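Local coordinates for protein predicted component of a thermophile-specific DNA repair system, contains a RAMP domain (Methanopyrus kandleri, PDB 4N0L) that probably binds CRISPR RNA as the Csm3 subunit of a type III-A CRISPR effector, where it may also act as an endoribonuclease, at residues A[16-21]-A[265-270]; A[35-40]-A[255-260]; A[45-50]-A[192-197]; A[186-191]-A[216-221]. All coordinates share one frame; numbering follows the deposited sequence.

Interaction 1 of 4, residues A[16-21]-A[265-270]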
loop_
_atom_site.group_PDB
_atom_site.type_symbol
_atom_site.label_atom_id
_atom_site.label_comp_id
_atom_site.label_asym_id
_atom_site.label_seq_id
_atom_site.Cartn_x
_atom_site.Cartn_y
_atom_site.Cartn_z
ATOM N N LEU A 16 -14.399 8.306 5.083
ATOM C CA LEU A 16 -14.625 9.081 3.869
ATOM C C LEU A 16 -14.907 10.545 4.196
ATOM O O LEU A 16 -15.810 10.847 4.973
ATOM C CB LEU A 16 -15.786 8.497 3.062
ATOM C CG LEU A 16 -15.544 7.141 2.399
ATOM C CD1 LEU A 16 -16.841 6.367 2.298
ATOM C CD2 LEU A 16 -14.918 7.318 1.024
ATOM N N ARG A 17 -14.133 11.448 3.601
ATOM C CA ARG A 17 -14.383 12.879 3.748
ATOM C C ARG A 17 -15.465 13.319 2.772
ATOM O O ARG A 17 -16.117 14.341 2.974
ATOM C CB ARG A 17 -13.104 13.694 3.532
ATOM C CG ARG A 17 -11.911 13.218 4.339
ATOM C CD ARG A 17 -10.905 14.340 4.576
ATOM N NE ARG A 17 -10.185 14.716 3.362
ATOM C CZ ARG A 17 -10.555 15.695 2.543
ATOM N NH1 ARG A 17 -11.638 16.414 2.810
ATOM N NH2 ARG A 17 -9.838 15.963 1.460
ATOM N N THR A 18 -15.642 12.547 1.704
ATOM C CA THR A 18 -16.714 12.790 0.748
ATOM C C THR A 18 -17.514 11.516 0.530
ATOM O O THR A 18 -16.990 10.413 0.677
ATOM C CB THR A 18 -16.180 13.284 -0.617
ATOM O OG1 THR A 18 -15.288 12.307 -1.171
ATOM C CG2 THR A 18 -15.447 14.609 -0.463
ATOM N N GLY A 19 -18.784 11.665 0.173
ATOM C CA GLY A 19 -19.595 10.514 -0.172
ATOM C C GLY A 19 -19.252 10.039 -1.568
ATOM O O GLY A 19 -18.656 10.780 -2.348
ATOM N N THR A 20 -19.620 8.802 -1.890
ATOM C CA THR A 20 -19.343 8.253 -3.216
ATOM C C THR A 20 -20.512 7.451 -3.767
ATOM O O THR A 20 -21.378 6.994 -3.020
ATOM C CB THR A 20 -18.098 7.323 -3.224
ATOM O OG1 THR A 20 -18.366 6.151 -2.444
ATOM C CG2 THR A 20 -16.865 8.029 -2.678
ATOM N N ARG A 21 -20.525 7.289 -5.085
ATOM C CA ARG A 21 -21.393 6.314 -5.735
ATOM C C ARG A 21 -20.900 4.903 -5.421
ATOM O O ARG A 21 -19.801 4.725 -4.897
ATOM C CB ARG A 21 -21.429 6.556 -7.249
ATOM C CG ARG A 21 -20.225 5.979 -7.995
ATOM C CD ARG A 21 -20.439 5.859 -9.507
ATOM N NE ARG A 21 -21.624 5.082 -9.859
ATOM C CZ ARG A 21 -22.781 5.604 -10.254
ATOM N NH1 ARG A 21 -22.923 6.920 -10.351
ATOM N NH2 ARG A 21 -23.799 4.809 -10.553
ATOM N N TYR A 265 -11.140 10.942 -6.787
ATOM C CA TYR A 265 -12.494 10.558 -6.418
ATOM C C TYR A 265 -12.477 9.702 -5.157
ATOM O O TYR A 265 -11.712 8.741 -5.061
ATOM C CB TYR A 265 -13.166 9.805 -7.568
ATOM C CG TYR A 265 -14.630 9.510 -7.339
ATOM C CD1 TYR A 265 -15.601 10.455 -7.643
ATOM C CD2 TYR A 265 -15.043 8.285 -6.826
ATOM C CE1 TYR A 265 -16.941 10.194 -7.438
ATOM C CE2 TYR A 265 -16.382 8.014 -6.617
ATOM C CZ TYR A 265 -17.327 8.973 -6.925
ATOM O OH TYR A 265 -18.662 8.711 -6.721
ATOM N N GLY A 266 -13.318 10.059 -4.192
ATOM C CA GLY A 266 -13.372 9.343 -2.931
ATOM C C GLY A 266 -12.299 9.799 -1.962
ATOM O O GLY A 266 -11.272 9.141 -1.803
ATOM N N ARG A 267 -12.541 10.929 -1.308
ATOM C CA ARG A 267 -11.580 11.489 -0.367
ATOM C C ARG A 267 -11.632 10.699 0.939
ATOM O O ARG A 267 -12.714 10.434 1.464
ATOM C CB ARG A 267 -11.877 12.972 -0.108
ATOM C CG ARG A 267 -11.983 13.831 -1.371
ATOM C CD ARG A 267 -10.690 13.859 -2.179
ATOM N NE ARG A 267 -10.887 14.469 -3.493
ATOM C CZ ARG A 267 -9.919 14.671 -4.383
ATOM N NH1 ARG A 267 -8.672 14.317 -4.105
ATOM N NH2 ARG A 267 -10.199 15.232 -5.552
ATOM N N VAL A 268 -10.471 10.314 1.461
ATOM C CA VAL A 268 -10.441 9.444 2.635
ATOM C C VAL A 268 -9.397 9.842 3.667
ATOM O O VAL A 268 -8.427 10.539 3.366
ATOM C CB VAL A 268 -10.171 7.962 2.253
ATOM C CG1 VAL A 268 -11.286 7.405 1.376
ATOM C CG2 VAL A 268 -8.803 7.815 1.588
ATOM N N GLU A 269 -9.616 9.382 4.893
ATOM C CA GLU A 269 -8.650 9.516 5.971
ATOM C C GLU A 269 -8.284 8.126 6.461
ATOM O O GLU A 269 -9.167 7.301 6.701
ATOM C CB GLU A 269 -9.223 10.327 7.131
ATOM C CG GLU A 269 -9.645 11.743 6.799
ATOM C CD GLU A 269 -10.492 12.355 7.905
ATOM O OE1 GLU A 269 -10.651 11.705 8.961
ATOM O OE2 GLU A 269 -11.005 13.479 7.718
ATOM N N PHE A 270 -6.995 7.860 6.618
ATOM C CA PHE A 270 -6.571 6.623 7.259
ATOM C C PHE A 270 -6.292 6.871 8.734
ATOM O O PHE A 270 -5.232 7.377 9.100
ATOM C CB PHE A 270 -5.336 6.042 6.568
ATOM C CG PHE A 270 -5.582 5.626 5.147
ATOM C CD1 PHE A 270 -5.283 6.478 4.095
ATOM C CD2 PHE A 270 -6.126 4.381 4.863
ATOM C CE1 PHE A 270 -5.514 6.096 2.787
ATOM C CE2 PHE A 270 -6.361 3.991 3.556
ATOM C CZ PHE A 270 -6.055 4.850 2.515
#

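Interaction 2 of 4, residues A[35-40]-A[255-260]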
loop_
_atom_site.group_PDB
_atom_site.type_symbol
_atom_site.label_atom_id
_atom_site.label_comp_id
_atom_site.label_asym_id
_atom_site.label_seq_id
_atom_site.Cartn_x
_atom_site.Cartn_y
_atom_site.Cartn_z
ATOM N N ASP A 35 -12.740 5.637 -12.352
ATOM C CA ASP A 35 -12.273 4.474 -11.606
ATOM C C ASP A 35 -12.734 4.576 -10.150
ATOM O O ASP A 35 -12.223 5.400 -9.392
ATOM C CB ASP A 35 -10.748 4.358 -11.679
ATOM C CG ASP A 35 -10.188 3.337 -10.700
ATOM O OD1 ASP A 35 -10.833 2.287 -10.489
ATOM O OD2 ASP A 35 -9.101 3.589 -10.134
ATOM N N ASN A 36 -13.710 3.757 -9.766
ATOM C CA ASN A 36 -14.238 3.791 -8.401
ATOM C C ASN A 36 -14.131 2.433 -7.711
ATOM O O ASN A 36 -14.833 1.491 -8.076
ATOM C CB ASN A 36 -15.694 4.266 -8.396
ATOM C CG ASN A 36 -16.297 4.294 -6.999
ATOM O OD1 ASN A 36 -15.585 4.420 -6.001
ATOM N ND2 ASN A 36 -17.622 4.183 -6.923
ATOM N N PRO A 37 -13.253 2.336 -6.700
ATOM C CA PRO A 37 -12.975 1.081 -5.992
ATOM C C PRO A 37 -14.095 0.664 -5.043
ATOM O O PRO A 37 -14.167 -0.506 -4.660
ATOM C CB PRO A 37 -11.702 1.404 -5.209
ATOM C CG PRO A 37 -11.803 2.866 -4.943
ATOM C CD PRO A 37 -12.458 3.457 -6.164
ATOM N N VAL A 38 -14.957 1.606 -4.673
ATOM C CA VAL A 38 -16.076 1.303 -3.790
ATOM C C VAL A 38 -17.120 0.495 -4.548
ATOM O O VAL A 38 -17.753 0.993 -5.477
ATOM C CB VAL A 38 -16.724 2.580 -3.224
ATOM C CG1 VAL A 38 -17.917 2.225 -2.349
ATOM C CG2 VAL A 38 -15.703 3.385 -2.437
ATOM N N ILE A 39 -17.289 -0.763 -4.155
ATOM C CA ILE A 39 -18.191 -1.664 -4.864
ATOM C C ILE A 39 -19.111 -2.416 -3.911
ATOM O O ILE A 39 -18.900 -2.420 -2.700
ATOM C CB ILE A 39 -17.410 -2.689 -5.717
ATOM C CG1 ILE A 39 -16.527 -3.565 -4.826
ATOM C CG2 ILE A 39 -16.561 -1.985 -6.766
ATOM C CD1 ILE A 39 -15.908 -4.743 -5.554
ATOM N N ARG A 40 -20.138 -3.045 -4.473
ATOM C CA ARG A 40 -21.097 -3.815 -3.692
ATOM C C ARG A 40 -20.555 -5.199 -3.356
ATOM O O ARG A 40 -20.011 -5.889 -4.219
ATOM C CB ARG A 40 -22.420 -3.948 -4.451
ATOM C CG ARG A 40 -23.566 -4.500 -3.622
ATOM C CD ARG A 40 -24.137 -3.462 -2.678
ATOM N NE ARG A 40 -24.995 -2.504 -3.369
ATOM C CZ ARG A 40 -25.871 -1.712 -2.761
ATOM N NH1 ARG A 40 -26.019 -1.765 -1.443
ATOM N NH2 ARG A 40 -26.609 -0.869 -3.471
ATOM N N GLN A 255 -5.162 12.339 -2.975
ATOM C CA GLN A 255 -5.598 12.191 -4.361
ATOM C C GLN A 255 -6.818 11.284 -4.539
ATOM O O GLN A 255 -7.344 11.168 -5.645
ATOM C CB GLN A 255 -4.432 11.672 -5.211
ATOM C CG GLN A 255 -3.349 12.717 -5.467
ATOM C CD GLN A 255 -2.114 12.137 -6.135
ATOM O OE1 GLN A 255 -1.090 11.912 -5.488
ATOM N NE2 GLN A 255 -2.202 11.900 -7.440
ATOM N N GLY A 256 -7.265 10.642 -3.464
ATOM C CA GLY A 256 -8.466 9.819 -3.518
ATOM C C GLY A 256 -8.190 8.338 -3.719
ATOM O O GLY A 256 -7.201 7.967 -4.357
ATOM N N ILE A 257 -9.066 7.488 -3.183
ATOM C CA ILE A 257 -8.958 6.044 -3.389
ATOM C C ILE A 257 -9.278 5.673 -4.829
ATOM O O ILE A 257 -8.939 4.585 -5.293
ATOM C CB ILE A 257 -9.896 5.252 -2.454
ATOM C CG1 ILE A 257 -11.333 5.761 -2.596
ATOM C CG2 ILE A 257 -9.439 5.359 -1.013
ATOM C CD1 ILE A 257 -12.327 5.032 -1.717
ATOM N N GLY A 258 -9.946 6.584 -5.526
ATOM C CA GLY A 258 -10.264 6.402 -6.927
ATOM C C GLY A 258 -10.036 7.710 -7.650
ATOM O O GLY A 258 -9.468 8.647 -7.084
ATOM N N HIS A 259 -10.483 7.785 -8.899
ATOM C CA HIS A 259 -10.317 9.005 -9.676
ATOM C C HIS A 259 -11.270 9.044 -10.860
ATOM O O HIS A 259 -11.673 8.006 -11.387
ATOM C CB HIS A 259 -8.873 9.141 -10.173
ATOM C CG HIS A 259 -8.462 8.072 -11.136
ATOM N ND1 HIS A 259 -8.701 8.160 -12.492
ATOM C CD2 HIS A 259 -7.833 6.889 -10.943
ATOM C CE1 HIS A 259 -8.235 7.079 -13.091
ATOM N NE2 HIS A 259 -7.703 6.290 -12.173
ATOM N N SER A 260 -11.638 10.253 -11.262
ATOM C CA SER A 260 -12.310 10.463 -12.533
ATOM C C SER A 260 -11.250 10.807 -13.568
ATOM O O SER A 260 -10.058 10.641 -13.315
ATOM C CB SER A 260 -13.366 11.567 -12.425
ATOM O OG SER A 260 -12.784 12.797 -12.032
HETATM O O HOH W 1 -8.788 2.749 -7.485
#

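Interaction 3 of 4, residues A[45-50]-A[192-197]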
loop_
_atom_site.group_PDB
_atom_site.type_symbol
_atom_site.label_atom_id
_atom_site.label_comp_id
_atom_site.label_asym_id
_atom_site.label_seq_id
_atom_site.Cartn_x
_atom_site.Cartn_y
_atom_site.Cartn_z
ATOM N N GLY A 45 -23.957 -7.546 1.033
ATOM C CA GLY A 45 -24.905 -6.657 0.388
ATOM C C GLY A 45 -24.578 -5.193 0.605
ATOM O O GLY A 45 -25.292 -4.309 0.134
ATOM N N TYR A 46 -23.496 -4.937 1.330
ATOM C CA TYR A 46 -23.075 -3.574 1.629
ATOM C C TYR A 46 -21.848 -3.189 0.812
ATOM O O TYR A 46 -21.072 -4.054 0.411
ATOM C CB TYR A 46 -22.787 -3.428 3.125
ATOM C CG TYR A 46 -24.033 -3.383 3.978
ATOM C CD1 TYR A 46 -24.852 -2.260 3.982
ATOM C CD2 TYR A 46 -24.396 -4.462 4.771
ATOM C CE1 TYR A 46 -25.995 -2.212 4.759
ATOM C CE2 TYR A 46 -25.538 -4.424 5.550
ATOM C CZ TYR A 46 -26.333 -3.297 5.540
ATOM O OH TYR A 46 -27.469 -3.253 6.313
ATOM N N PRO A 47 -21.668 -1.884 0.560
ATOM C CA PRO A 47 -20.476 -1.430 -0.156
ATOM C C PRO A 47 -19.216 -1.651 0.665
ATOM O O PRO A 47 -19.274 -1.646 1.895
ATOM C CB PRO A 47 -20.742 0.062 -0.366
ATOM C CG PRO A 47 -21.632 0.431 0.768
ATOM C CD PRO A 47 -22.536 -0.756 0.937
ATOM N N TYR A 48 -18.090 -1.847 -0.010
ATOM C CA TYR A 48 -16.826 -2.046 0.679
ATOM C C TYR A 48 -15.674 -1.729 -0.258
ATOM O O TYR A 48 -15.877 -1.527 -1.455
ATOM C CB TYR A 48 -16.717 -3.481 1.211
ATOM C CG TYR A 48 -16.301 -4.516 0.186
ATOM C CD1 TYR A 48 -15.109 -5.216 0.328
ATOM C CD2 TYR A 48 -17.094 -4.793 -0.922
ATOM C CE1 TYR A 48 -14.718 -6.163 -0.600
ATOM C CE2 TYR A 48 -16.710 -5.741 -1.858
ATOM C CZ TYR A 48 -15.521 -6.422 -1.690
ATOM O OH TYR A 48 -15.126 -7.364 -2.612
ATOM N N VAL A 49 -14.468 -1.661 0.291
ATOM C CA VAL A 49 -13.284 -1.429 -0.523
ATOM C C VAL A 49 -12.358 -2.636 -0.444
ATOM O O VAL A 49 -11.776 -2.905 0.608
ATOM C CB VAL A 49 -12.523 -0.171 -0.083
ATOM C CG1 VAL A 49 -11.394 0.123 -1.057
ATOM C CG2 VAL A 49 -13.474 1.016 0.009
ATOM N N PRO A 50 -12.237 -3.379 -1.555
ATOM C CA PRO A 50 -11.352 -4.547 -1.625
ATOM C C PRO A 50 -9.908 -4.189 -1.295
ATOM O O PRO A 50 -9.441 -3.109 -1.664
ATOM C CB PRO A 50 -11.480 -5.001 -3.082
ATOM C CG PRO A 50 -12.802 -4.470 -3.531
ATOM C CD PRO A 50 -12.991 -3.174 -2.803
ATOM N N GLY A 192 -30.460 6.679 5.473
ATOM C CA GLY A 192 -31.405 5.789 4.826
ATOM C C GLY A 192 -30.799 5.108 3.616
ATOM O O GLY A 192 -31.515 4.625 2.738
ATOM N N GLU A 193 -29.470 5.061 3.576
ATOM C CA GLU A 193 -28.748 4.454 2.464
ATOM C C GLU A 193 -27.275 4.245 2.811
ATOM O O GLU A 193 -26.689 5.033 3.556
ATOM C CB GLU A 193 -28.862 5.325 1.206
ATOM C CG GLU A 193 -28.182 6.684 1.323
ATOM C CD GLU A 193 -28.063 7.396 -0.012
ATOM O OE1 GLU A 193 -28.085 6.711 -1.056
ATOM O OE2 GLU A 193 -27.946 8.640 -0.016
ATOM N N PRO A 194 -26.672 3.166 2.284
ATOM C CA PRO A 194 -27.340 2.137 1.483
ATOM C C PRO A 194 -28.056 1.106 2.353
ATOM O O PRO A 194 -27.836 1.069 3.563
ATOM C CB PRO A 194 -26.180 1.500 0.717
ATOM C CG PRO A 194 -25.043 1.619 1.653
ATOM C CD PRO A 194 -25.213 2.961 2.314
ATOM N N THR A 195 -28.897 0.279 1.739
ATOM C CA THR A 195 -29.600 -0.768 2.469
ATOM C C THR A 195 -28.976 -2.121 2.151
ATOM O O THR A 195 -28.104 -2.223 1.286
ATOM C CB THR A 195 -31.103 -0.799 2.131
ATOM O OG1 THR A 195 -31.278 -1.031 0.728
ATOM C CG2 THR A 195 -31.760 0.522 2.510
ATOM N N GLU A 196 -29.420 -3.158 2.854
ATOM C CA GLU A 196 -28.894 -4.496 2.631
ATOM C C GLU A 196 -29.354 -5.022 1.275
ATOM O O GLU A 196 -30.533 -5.319 1.079
ATOM C CB GLU A 196 -29.334 -5.433 3.757
ATOM C CG GLU A 196 -28.564 -6.739 3.827
ATOM C CD GLU A 196 -28.816 -7.488 5.122
ATOM O OE1 GLU A 196 -29.873 -8.144 5.235
ATOM O OE2 GLU A 196 -27.959 -7.415 6.027
ATOM N N VAL A 197 -28.414 -5.127 0.341
ATOM C CA VAL A 197 -28.719 -5.539 -1.027
ATOM C C VAL A 197 -27.795 -6.687 -1.430
ATOM O O VAL A 197 -26.850 -6.500 -2.199
ATOM C CB VAL A 197 -28.572 -4.372 -2.032
ATOM C CG1 VAL A 197 -29.059 -4.790 -3.412
ATOM C CG2 VAL A 197 -29.362 -3.164 -1.560
#

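Interaction 4 of 4, residues A[186-191]-A[216-221]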
loop_
_atom_site.group_PDB
_atom_site.type_symbol
_atom_site.label_atom_id
_atom_site.label_comp_id
_atom_site.label_asym_id
_atom_site.label_seq_id
_atom_site.Cartn_x
_atom_site.Cartn_y
_atom_site.Cartn_z
ATOM N N ASP A 186 -25.467 3.548 12.404
ATOM C CA ASP A 186 -25.616 4.986 12.618
ATOM C C ASP A 186 -25.561 5.781 11.313
ATOM O O ASP A 186 -26.547 6.407 10.928
ATOM C CB ASP A 186 -24.544 5.488 13.591
ATOM C CG ASP A 186 -24.706 6.956 13.940
ATOM O OD1 ASP A 186 -24.653 7.285 15.143
ATOM O OD2 ASP A 186 -24.876 7.782 13.017
ATOM N N VAL A 187 -24.411 5.767 10.643
ATOM C CA VAL A 187 -24.219 6.584 9.446
ATOM C C VAL A 187 -25.161 6.188 8.312
ATOM O O VAL A 187 -25.833 7.040 7.725
ATOM C CB VAL A 187 -22.770 6.499 8.935
ATOM C CG1 VAL A 187 -22.604 7.356 7.688
ATOM C CG2 VAL A 187 -21.805 6.949 10.015
ATOM N N PHE A 188 -25.213 4.895 8.010
ATOM C CA PHE A 188 -26.089 4.393 6.958
ATOM C C PHE A 188 -27.550 4.601 7.337
ATOM O O PHE A 188 -28.380 4.937 6.492
ATOM C CB PHE A 188 -25.824 2.910 6.685
ATOM C CG PHE A 188 -24.566 2.643 5.902
ATOM C CD1 PHE A 188 -23.773 3.686 5.450
ATOM C CD2 PHE A 188 -24.177 1.342 5.619
ATOM C CE1 PHE A 188 -22.621 3.438 4.729
ATOM C CE2 PHE A 188 -23.024 1.086 4.900
ATOM C CZ PHE A 188 -22.244 2.135 4.454
ATOM N N GLU A 189 -27.856 4.397 8.613
ATOM C CA GLU A 189 -29.224 4.497 9.099
ATOM C C GLU A 189 -29.723 5.944 9.074
ATOM O O GLU A 189 -30.864 6.206 8.692
ATOM C CB GLU A 189 -29.322 3.923 10.509
ATOM C CG GLU A 189 -30.681 3.342 10.845
ATOM C CD GLU A 189 -31.041 2.168 9.948
ATOM O OE1 GLU A 189 -30.333 1.139 9.998
ATOM O OE2 GLU A 189 -32.036 2.270 9.199
ATOM N N ARG A 190 -28.862 6.876 9.476
ATOM C CA ARG A 190 -29.191 8.301 9.460
ATOM C C ARG A 190 -29.555 8.789 8.063
ATOM O O ARG A 190 -30.408 9.662 7.906
ATOM C CB ARG A 190 -28.017 9.131 9.985
ATOM C CG ARG A 190 -27.960 9.316 11.494
ATOM C CD ARG A 190 -26.885 10.341 11.851
ATOM N NE ARG A 190 -26.392 10.191 13.219
ATOM C CZ ARG A 190 -27.062 10.570 14.304
ATOM N N ALA A 191 -28.911 8.213 7.054
ATOM C CA ALA A 191 -29.080 8.666 5.678
ATOM C C ALA A 191 -30.128 7.846 4.933
ATOM O O ALA A 191 -30.627 8.265 3.889
ATOM C CB ALA A 191 -27.749 8.613 4.941
ATOM N N GLU A 216 -28.127 4.090 -4.898
ATOM C CA GLU A 216 -27.692 4.284 -3.520
ATOM C C GLU A 216 -26.229 4.699 -3.471
ATOM O O GLU A 216 -25.427 4.304 -4.316
ATOM C CB GLU A 216 -27.904 3.016 -2.695
ATOM C CG GLU A 216 -29.354 2.726 -2.358
ATOM C CD GLU A 216 -29.526 1.504 -1.480
ATOM O OE1 GLU A 216 -28.511 0.839 -1.201
ATOM O OE2 GLU A 216 -30.675 1.184 -1.102
ATOM N N ARG A 217 -25.893 5.476 -2.451
ATOM C CA ARG A 217 -24.572 6.065 -2.304
ATOM C C ARG A 217 -23.998 5.764 -0.928
ATOM O O ARG A 217 -24.726 5.367 -0.020
ATOM C CB ARG A 217 -24.659 7.569 -2.520
ATOM C CG ARG A 217 -24.981 7.961 -3.939
ATOM C CD ARG A 217 -25.047 9.463 -4.058
ATOM N NE ARG A 217 -23.753 10.086 -3.824
ATOM C CZ ARG A 217 -22.804 10.181 -4.747
ATOM N NH1 ARG A 217 -23.011 9.677 -5.957
ATOM N NH2 ARG A 217 -21.653 10.769 -4.459
ATOM N N VAL A 218 -22.690 5.934 -0.781
ATOM C CA VAL A 218 -22.054 5.806 0.525
ATOM C C VAL A 218 -21.904 7.200 1.130
ATOM O O VAL A 218 -21.180 8.031 0.588
ATOM C CB VAL A 218 -20.677 5.127 0.425
ATOM C CG1 VAL A 218 -20.089 4.915 1.808
ATOM C CG2 VAL A 218 -20.800 3.805 -0.307
ATOM N N PRO A 219 -22.599 7.467 2.248
ATOM C CA PRO A 219 -22.593 8.810 2.844
ATOM C C PRO A 219 -21.217 9.248 3.327
ATOM O O PRO A 219 -20.393 8.415 3.702
ATOM C CB PRO A 219 -23.554 8.680 4.032
ATOM C CG PRO A 219 -24.367 7.464 3.750
ATOM C CD PRO A 219 -23.487 6.542 2.970
ATOM N N LYS A 220 -20.979 10.554 3.305
ATOM C CA LYS A 220 -19.769 11.128 3.877
ATOM C C LYS A 220 -19.726 10.818 5.373
ATOM O O LYS A 220 -20.755 10.849 6.044
ATOM C CB LYS A 220 -19.728 12.637 3.616
ATOM C CG LYS A 220 -18.932 13.449 4.613
ATOM C CD LYS A 220 -19.026 14.929 4.299
ATOM C CE LYS A 220 -18.311 15.756 5.350
ATOM N NZ LYS A 220 -18.173 17.179 4.936
ATOM N N GLY A 221 -18.544 10.496 5.888
ATOM C CA GLY A 221 -18.403 10.140 7.288
ATOM C C GLY A 221 -18.447 8.642 7.527
ATOM O O GLY A 221 -18.215 8.177 8.645
#

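Interaction 1 of 4, residues A[16-21]-A[265-270]
Leu16 and Val268 form an antiparallel, non-hydrogen-bonded pair with CA atoms 4.4 Å apart, at the point where two neighbouring strands of the RRM-like sheet meet their connecting loops. One residue on, Arg17 N donates to Arg267 O at 2.8 Å, while Arg267 N bonds to Thr18 OG1 at 3.1 Å. A side-chain oxygen thus takes over as acceptor one residue beyond the backbone bond, and chi1 of 59° sets that hydroxyl between the backbone N and carbonyl carbon of Thr18. The guanidinium of Arg17 lies over Arg267 CB, near the rim of one face, and Arg17 CD meets Glu269 OE2 at 3.3 Å; the carboxylate's salt bridge, however, is with Arg271. Leu16 CD2 touches Val268 CG1 at 3.7 Å. Farther along, the Tyr265 hydroxyl accepts a nearly straight bond from Arg21 N (2.9 Å, 173°), which arrives near the ring plane, and Thr20 CG2 rests 3.7 Å from Gly266 CA. Gly266 has no side chain, and a CB there would come within 3.7 Å of Thr20 CG2. Around this junction, Val268 packs on helix 238-255, Leu16 reaches strand 223-231, and Thr20 joins strand 217-218.

Interaction 2 of 4, residues A[35-40]-A[255-260]
Asp35 and His259 make a single antiparallel bridge, a hydrogen-bonded pair in which Asp35 N donates to His259 O at 2.8 Å and His259 N returns a bond to Asp35 O at 3.0 Å. The bridge adds the loop before strand 39-40 to the beta-hairpin of strands 258-259 and 264-265 in this RAMP protein. Beside it, the side chains cross obliquely: Asp35 CB sits over one face of the imidazole, offset toward its rim, in a CH-pi contact 3.9 Å from the ring centroid of His259. CG of Asp35 is anti to the backbone N (chi1 169°); the carboxylate plane stands 71° from the imidazole. His259 ND1 donates to Ser260 O, which lies in the ring plane, and this bond helps fix the ring's rotation.

Most neighbouring contacts are apolar. Pro37 CG packs against Ile257 CG1 at 3.8 Å, and the CD1 end of Ile257 reaches Val38 CG2. Gly258 CA makes a CA-H...O contact with Asp35 O and lies beside Pro37 CD; a CB there would clash with both, so the close approach depends on its lack of a side chain. Asn36 makes no contact with 255-260; its OD1 accepts from Val38 N in an Asx turn that shapes the loop around Pro37, and its ND2 bonds to the backbone O atoms of Gly23 and Arg21. Helix 51-69 adjoins this cluster, with Leu54 touching Ile257 and Ser53 touching Pro37. A water joins the two segments, donating to Asp35 OD2 at 2.8 Å and to the carbonyl Ile257 O at 2.9 Å.

Interaction 3 of 4, residues A[45-50]-A[192-197]
Tyr46 lays its ring against the backbone of residues 194-196, with Glu196 CA over one face and Pro194 O at the edge, in the ring plane, 3.9 Å from Tyr46 CE1. The Glu196 side chain crosses the phenol obliquely, its CB 3.8 Å from Tyr46 OH and its carboxylate turned 70° from the ring. Both Glu196 and Val197 are poorly ordered, so the outer part of the contact, including the Val197 distances, is less certain than the inner.

Closer to the core, two prolines touch ring to ring: Pro47 CD meets Pro194 CG at 3.5 Å. The peptide bond before Pro194 is cis, a bend just after the Schellman motif in which Gly192 ends helix 181-191. Between the backbones, Val197 N donates to Gly45 O at 3.2 Å, and Gly45 CA approaches Val197 O at 3.2 Å in a CA-H...O contact. The backbones can approach this closely because Gly45 has no side chain; a CB there would clash with Val197 C. Gly45 O has a second donor in Arg40 NH1.

The contact thus joins the turn leading into strand 47-48 to the segment leaving helix 181-191. Phe188 of that helix touches Tyr46, Pro47 and Pro194, while Arg40 of strand 39-40 packs against Pro194 and Val197.

Interaction 4 of 4, residues A[186-191]-A[216-221]
Pro219 meets three residues of helix 181-191, and the contact between the segments is carried by apolar carbons. Phe188 crosses the proline at about a right angle, bringing CE1 to 3.7 Å from Pro219 CD. Its CG, anti to the carbonyl carbon of Phe188 (chi1 -76°), lies closer to the proline ring than its CB does. Ala191, one turn farther on, sets CB 3.8 Å from Pro219 CG, and Val187, one turn before it, places CG1 4.0 Å from Pro219 CB. The pyrrolidine is therefore touched at CB, CG and CD by different side chains of one helix face. Val218 CG1 adds a contact at the edge of the Phe188 ring, near its plane, at 4.1 Å from CE1, and Val187 CG2 packs 4.0 Å from Gly221 O.

The charged pair here is internal to the helix: Arg190 NE and Asp186 OD2 form a salt bridge at 2.9 Å, although its hydrogen bond is bent and weak.

Strand 217-218 pairs with strand 20-21, and Gly221 bonds to Leu16 as the chain heads for strand 223-231 of the main sheet. The arrangement is apolar packing of a helix face on the proline-containing loop that follows the short strand 217-218, here at the periphery of the RRM-like fold of a RAMP protein.

How the interactions relate
The four contacts lie on the same side of the chain's centre and away from the zinc site. Interactions 2, 3 and 4 all fall inside the loop closed by interaction 1; 3 and 4 are also nested within 2, and cross each other. Interactions 1 and 2, with centres about 9 Å apart, share the hairpin 258-259/264-265; 1 and 4 meet where strand 20-21 pairs with 217-218; 2 and 3 meet through strands 39-40 and 47-48. Interaction 4 uses the last turns of helix 181-191 and interaction 3, centred about 9 Å away, its exit loop. Sequence-distant segments are thus gathered at one end of the RRM-like sheet, illustrating how short strands and loops build onto a common core.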